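Local coordinates for DNA repair and recombination protein RadB (Thermococcus kodakarensis, PDB 2CVH), which probably takes part in DNA repair and homologous recombination as a RecA-like protein that binds DNA and has only very weak ATPase activity, at residues 41-46 / 67-72; 36-41 / 60-65. All blocks are in the same frame, centred on the assembly; numbering follows the deposited sequence.

Contact 1 (41-46 / 67-72); sequences GLLSGK and ETRGLN
Leu42 and Leu71 meet tip to tip, and the methyl CD1 of Leu71 does the touching on its side. Leu42 CD1 and Leu71 CD1 are 3.4 Å apart, tighter than usual for two methyl carbons, and Leu42 CD2 lies 3.7 Å from the same Leu71 CD1, so that methyl sits against both branches of Leu42. In Leu42, chi1 of -175° sets CG anti to the backbone N, and both methyls beyond it meet Leu71 CD1. Leu43, one residue on, crosses Leu71 at about a right angle, its CD2 coming to 4.0 Å from Leu71 CD1. Its other methyl, CD1, lies 4.0 Å from Arg69 NH2 and approaches the guanidinium obliquely. The arginine chain bends at chi3 (82°), which sets NE off the line of the chain, while its NH1 hydrogen-bonds to the carbonyl O of Arg214, a partner that helps hold the group beside Leu43.

Behind this shell stands the backbone. A Schellman motif ends helix 59-67: Gly70 N bonds to Glu67 O at 2.6 Å, Leu71 N bonds to Ala66 O, and Gly70 is the C' residue with positive phi. The turn brings Arg69 and Leu71 round to face the helix opposite. Near the end of helix 33-44, Gly41 O accepts both Ser44 N and Ser44 OG, the hydroxyl lying 2.8 Å away in the carbonyl plane on a lone pair. Arg79, from helix 73-79, hydrogen-bonds to Leu42 O.

No hydrogen bond crosses between the segments, so the end of helix 33-44 meets the turn between helices 59-67 and 73-79 through van der Waals contact alone, mostly leucine on leucine, and the charge of Arg69 is engaged by a carbonyl outside the pair while its NE and NH2 lie against the methyls of Leu43.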
loop_
_atom_site.group_PDB
_atom_site.type_symbol
_atom_site.label_atom_id
_atom_site.label_comp_id
_atom_site.label_asym_id
_atom_site.label_seq_id
_atom_site.Cartn_x
_atom_site.Cartn_y
_atom_site.Cartn_z
ATOM N N GLY A 41 -8.168 -2.494 -4.076
ATOM C CA GLY A 41 -9.329 -1.678 -3.754
ATOM C C GLY A 41 -10.465 -1.905 -4.741
ATOM O O GLY A 41 -11.599 -2.200 -4.364
ATOM N N LEU A 42 -10.142 -1.841 -6.022
ATOM C CA LEU A 42 -11.127 -2.045 -7.071
ATOM C C LEU A 42 -11.908 -3.366 -6.938
ATOM O O LEU A 42 -13.141 -3.379 -6.971
ATOM C CB LEU A 42 -10.426 -1.930 -8.434
ATOM C CG LEU A 42 -11.127 -1.971 -9.801
ATOM C CD1 LEU A 42 -10.994 -3.332 -10.407
ATOM C CD2 LEU A 42 -12.593 -1.504 -9.714
ATOM N N LEU A 43 -11.206 -4.468 -6.721
ATOM C CA LEU A 43 -11.850 -5.773 -6.613
ATOM C C LEU A 43 -12.519 -6.075 -5.262
ATOM O O LEU A 43 -13.285 -7.035 -5.164
ATOM C CB LEU A 43 -10.836 -6.870 -6.976
ATOM C CG LEU A 43 -10.120 -6.664 -8.318
ATOM C CD1 LEU A 43 -9.110 -7.755 -8.523
ATOM C CD2 LEU A 43 -11.133 -6.683 -9.469
ATOM N N SER A 44 -12.229 -5.287 -4.222
ATOM C CA SER A 44 -12.864 -5.502 -2.915
ATOM C C SER A 44 -14.379 -5.244 -3.009
ATOM O O SER A 44 -15.173 -5.933 -2.364
ATOM C CB SER A 44 -12.237 -4.623 -1.822
ATOM O OG SER A 44 -12.535 -3.250 -1.973
ATOM N N GLY A 45 -14.777 -4.271 -3.828
ATOM C CA GLY A 45 -16.190 -3.980 -4.003
ATOM C C GLY A 45 -16.820 -3.029 -3.003
ATOM O O GLY A 45 -18.010 -2.712 -3.107
ATOM N N LYS A 46 -16.024 -2.526 -2.069
ATOM C CA LYS A 46 -16.527 -1.606 -1.067
ATOM C C LYS A 46 -15.674 -0.366 -1.073
ATOM O O LYS A 46 -14.779 -0.229 -1.903
ATOM C CB LYS A 46 -16.516 -2.269 0.311
ATOM C CG LYS A 46 -17.135 -3.655 0.280
ATOM C CD LYS A 46 -16.963 -4.386 1.589
ATOM C CE LYS A 46 -17.199 -5.872 1.381
ATOM N NZ LYS A 46 -16.307 -6.441 0.319
ATOM N N GLU A 67 -12.825 -0.847 -16.443
ATOM C CA GLU A 67 -13.400 -1.195 -17.733
ATOM C C GLU A 67 -12.844 -2.475 -18.299
ATOM O O GLU A 67 -13.614 -3.373 -18.640
ATOM C CB GLU A 67 -13.152 -0.088 -18.753
ATOM C CG GLU A 67 -14.041 1.100 -18.615
ATOM C CD GLU A 67 -13.616 2.213 -19.517
ATOM O OE1 GLU A 67 -14.476 3.025 -19.895
ATOM O OE2 GLU A 67 -12.415 2.297 -19.844
ATOM N N THR A 68 -11.512 -2.553 -18.392
ATOM C CA THR A 68 -10.832 -3.718 -18.954
ATOM C C THR A 68 -11.160 -5.027 -18.255
ATOM O O THR A 68 -10.790 -6.101 -18.731
ATOM C CB THR A 68 -9.309 -3.557 -18.984
ATOM O OG1 THR A 68 -8.963 -2.219 -19.355
ATOM C CG2 THR A 68 -8.747 -4.464 -20.041
ATOM N N ARG A 69 -11.850 -4.942 -17.126
ATOM C CA ARG A 69 -12.242 -6.127 -16.383
ATOM C C ARG A 69 -13.783 -6.152 -16.326
ATOM O O ARG A 69 -14.388 -6.877 -15.528
ATOM C CB ARG A 69 -11.568 -6.070 -14.992
ATOM C CG ARG A 69 -10.026 -5.872 -15.116
ATOM C CD ARG A 69 -9.309 -5.432 -13.828
ATOM N NE ARG A 69 -9.029 -6.571 -12.967
ATOM C CZ ARG A 69 -7.870 -7.214 -12.922
ATOM N NH1 ARG A 69 -6.851 -6.814 -13.668
ATOM N NH2 ARG A 69 -7.779 -8.347 -12.228
ATOM N N GLY A 70 -14.395 -5.384 -17.235
ATOM C CA GLY A 70 -15.843 -5.246 -17.340
ATOM C C GLY A 70 -16.558 -4.850 -16.061
ATOM O O GLY A 70 -17.656 -5.341 -15.815
ATOM N N LEU A 71 -16.014 -3.874 -15.324
ATOM C CA LEU A 71 -16.562 -3.443 -14.024
ATOM C C LEU A 71 -17.403 -2.181 -13.760
ATOM O O LEU A 71 -17.813 -1.973 -12.611
ATOM C CB LEU A 71 -15.438 -3.440 -12.987
ATOM C CG LEU A 71 -15.112 -4.768 -12.330
ATOM C CD1 LEU A 71 -13.996 -4.543 -11.345
ATOM C CD2 LEU A 71 -16.340 -5.308 -11.621
ATOM N N ASN A 72 -17.696 -1.361 -14.762
ATOM C CA ASN A 72 -18.470 -0.117 -14.536
ATOM C C ASN A 72 -17.552 0.790 -13.742
ATOM O O ASN A 72 -17.491 0.742 -12.506
ATOM C CB ASN A 72 -19.777 -0.348 -13.761
ATOM C CG ASN A 72 -20.565 0.941 -13.536
ATOM O OD1 ASN A 72 -20.055 2.049 -13.722
ATOM N ND2 ASN A 72 -21.803 0.797 -13.117
#

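Contact 2 (36-41 / 60-65); sequences LALQTG and ERLVQM
Leu38 divides its two methyls among three residues of helix 60-65, and this is the tightly packed half of the contact. Its CD2 lies 3.5 Å from Leu62 CD1, closer than usual for carbons, and 3.7 Å from Leu62 CB. In Leu62, chi1 of -179° sets CG anti to the backbone N, and the methyl CD1 beyond it meets Leu38 CD2. The other methyl, Leu38 CD1, sits 3.6 Å from Met65 SD, the two side chains crossing at about a right angle. Met65 is bent at chi3 (45°), which brings CE against Gln39, 3.6 Å from its backbone N.

Packing slackens toward Arg61, the one touching residue that is partly exposed. Only the aliphatic base of its chain meets Leu38, with Arg61 CG 3.9 Å from Leu38 CD1. Its guanidinium has Met65 SD over one face, 4.2 Å above the plane and offset toward the rim, and Arg61 NH2 hydrogen-bonds to the carbonyl O of Thr212. Phe80, on the outermost strand 80-83, touches both Leu38 and Leu62, joining the buried half to the edge of the sheet.

An alanine at Leu38 would probably open a gap between Leu62 CD1 and Met65 SD, leaving the thioether freer to turn. The segment axes approach to 10.4 Å and cross at -51°, a separation filled by these side chains. Helix 33-44 follows the predicted P-loop of this RecA-like ATPase domain, and the side chain of Leu38 is about 5 Å from that of Thr34, a predicted ATP-binding residue. No hydrogen bond joins the two segments: apolar carbon and sulfur fill the interface, and the arginine's charged end is turned to a backbone carbonyl at the margin.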
loop_
_atom_site.group_PDB
_atom_site.type_symbol
_atom_site.label_atom_id
_atom_site.label_comp_id
_atom_site.label_asym_id
_atom_site.label_seq_id
_atom_site.Cartn_x
_atom_site.Cartn_y
_atom_site.Cartn_z
ATOM N N LEU A 36 -1.094 -1.966 -7.545
ATOM C CA LEU A 36 -1.504 -3.077 -6.685
ATOM C C LEU A 36 -2.598 -2.557 -5.739
ATOM O O LEU A 36 -3.638 -3.203 -5.541
ATOM C CB LEU A 36 -0.310 -3.574 -5.862
ATOM C CG LEU A 36 -0.167 -5.054 -5.487
ATOM C CD1 LEU A 36 0.602 -5.138 -4.164
ATOM C CD2 LEU A 36 -1.505 -5.778 -5.379
ATOM N N ALA A 37 -2.348 -1.392 -5.156
ATOM C CA ALA A 37 -3.302 -0.766 -4.248
ATOM C C ALA A 37 -4.640 -0.545 -4.958
ATOM O O ALA A 37 -5.694 -0.958 -4.445
ATOM C CB ALA A 37 -2.741 0.567 -3.744
ATOM N N LEU A 38 -4.575 0.049 -6.154
ATOM C CA LEU A 38 -5.758 0.331 -6.976
ATOM C C LEU A 38 -6.557 -0.932 -7.280
ATOM O O LEU A 38 -7.782 -0.950 -7.153
ATOM C CB LEU A 38 -5.361 0.995 -8.312
ATOM C CG LEU A 38 -5.249 2.508 -8.579
ATOM C CD1 LEU A 38 -4.924 2.774 -10.068
ATOM C CD2 LEU A 38 -6.550 3.198 -8.252
ATOM N N GLN A 39 -5.853 -1.991 -7.672
ATOM C CA GLN A 39 -6.480 -3.245 -8.009
ATOM C C GLN A 39 -7.105 -3.950 -6.828
ATOM O O GLN A 39 -8.186 -4.535 -6.955
ATOM C CB GLN A 39 -5.473 -4.158 -8.697
ATOM C CG GLN A 39 -6.025 -5.519 -9.102
ATOM C CD GLN A 39 -5.264 -6.119 -10.281
ATOM O OE1 GLN A 39 -4.895 -7.300 -10.281
ATOM N NE2 GLN A 39 -5.058 -5.309 -11.308
ATOM N N THR A 40 -6.416 -3.945 -5.693
ATOM C CA THR A 40 -6.964 -4.582 -4.503
ATOM C C THR A 40 -8.250 -3.824 -4.114
ATOM O O THR A 40 -9.293 -4.432 -3.926
ATOM C CB THR A 40 -5.943 -4.569 -3.349
ATOM O OG1 THR A 40 -4.745 -5.211 -3.796
ATOM C CG2 THR A 40 -6.485 -5.319 -2.125
ATOM N N GLY A 41 -8.168 -2.494 -4.076
ATOM C CA GLY A 41 -9.329 -1.678 -3.754
ATOM C C GLY A 41 -10.465 -1.905 -4.741
ATOM O O GLY A 41 -11.599 -2.200 -4.364
ATOM N N GLU A 60 -8.177 7.950 -14.118
ATOM C CA GLU A 60 -8.163 7.352 -15.465
ATOM C C GLU A 60 -7.636 5.927 -15.462
ATOM O O GLU A 60 -8.190 5.040 -16.135
ATOM C CB GLU A 60 -7.295 8.170 -16.415
ATOM C CG GLU A 60 -7.912 9.467 -16.835
ATOM C CD GLU A 60 -7.524 10.636 -15.959
ATOM O OE1 GLU A 60 -7.037 10.446 -14.821
ATOM O OE2 GLU A 60 -7.724 11.769 -16.428
ATOM N N ARG A 61 -6.546 5.723 -14.713
ATOM C CA ARG A 61 -5.917 4.410 -14.585
ATOM C C ARG A 61 -6.896 3.427 -13.925
ATOM O O ARG A 61 -7.048 2.283 -14.388
ATOM C CB ARG A 61 -4.603 4.534 -13.799
ATOM C CG ARG A 61 -3.765 3.269 -13.723
ATOM C CD ARG A 61 -3.349 2.765 -15.106
ATOM N NE ARG A 61 -2.383 1.676 -14.992
ATOM C CZ ARG A 61 -2.572 0.441 -15.443
ATOM N NH1 ARG A 61 -3.698 0.106 -16.062
ATOM N NH2 ARG A 61 -1.646 -0.479 -15.225
ATOM N N LEU A 62 -7.600 3.884 -12.885
ATOM C CA LEU A 62 -8.591 3.037 -12.220
ATOM C C LEU A 62 -9.764 2.750 -13.169
ATOM O O LEU A 62 -10.301 1.644 -13.194
ATOM C CB LEU A 62 -9.096 3.695 -10.943
ATOM C CG LEU A 62 -10.120 2.799 -10.243
ATOM C CD1 LEU A 62 -9.403 1.661 -9.512
ATOM C CD2 LEU A 62 -10.959 3.614 -9.290
ATOM N N VAL A 63 -10.183 3.771 -13.917
ATOM C CA VAL A 63 -11.261 3.640 -14.915
ATOM C C VAL A 63 -10.827 2.589 -15.950
ATOM O O VAL A 63 -11.584 1.678 -16.285
ATOM C CB VAL A 63 -11.511 4.994 -15.656
ATOM C CG1 VAL A 63 -12.470 4.808 -16.816
ATOM C CG2 VAL A 63 -12.048 6.023 -14.687
ATOM N N GLN A 64 -9.595 2.719 -16.444
ATOM C CA GLN A 64 -9.054 1.773 -17.414
ATOM C C GLN A 64 -9.111 0.394 -16.813
ATOM O O GLN A 64 -9.713 -0.525 -17.377
ATOM C CB GLN A 64 -7.610 2.122 -17.752
ATOM C CG GLN A 64 -6.990 1.192 -18.791
ATOM C CD GLN A 64 -5.599 1.633 -19.227
ATOM O OE1 GLN A 64 -5.283 1.637 -20.423
ATOM N NE2 GLN A 64 -4.762 2.004 -18.263
ATOM N N MET A 65 -8.546 0.263 -15.616
ATOM C CA MET A 65 -8.535 -1.020 -14.924
ATOM C C MET A 65 -9.951 -1.566 -14.726
ATOM O O MET A 65 -10.211 -2.731 -15.010
ATOM C CB MET A 65 -7.809 -0.882 -13.588
ATOM C CG MET A 65 -6.337 -0.511 -13.747
ATOM S SD MET A 65 -5.484 -0.129 -12.208
ATOM C CE MET A 65 -6.117 -1.536 -11.225
#

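How the contacts relate
Read from the N terminus, the chain passes the predicted P-loop and enters helix 33-44, which gives first 36-41 and then 41-46, sharing Gly41. It next runs through strand 47-52 to helix 59-67, whose residues 60-65 pack across 36-41 and close contact 2. The loop at 67-72 then closes contact 1 on 41-46. The segments alternate along the chain, so the two closures cross and neither nests inside the other. Their centres are 8 Å apart, and Leu42 CB lies 3.9 Å from Leu62 CD1, packing one contact on the other. Together they tie helix 33-44 to helix 59-67 and to the turn leading into helix 73-79.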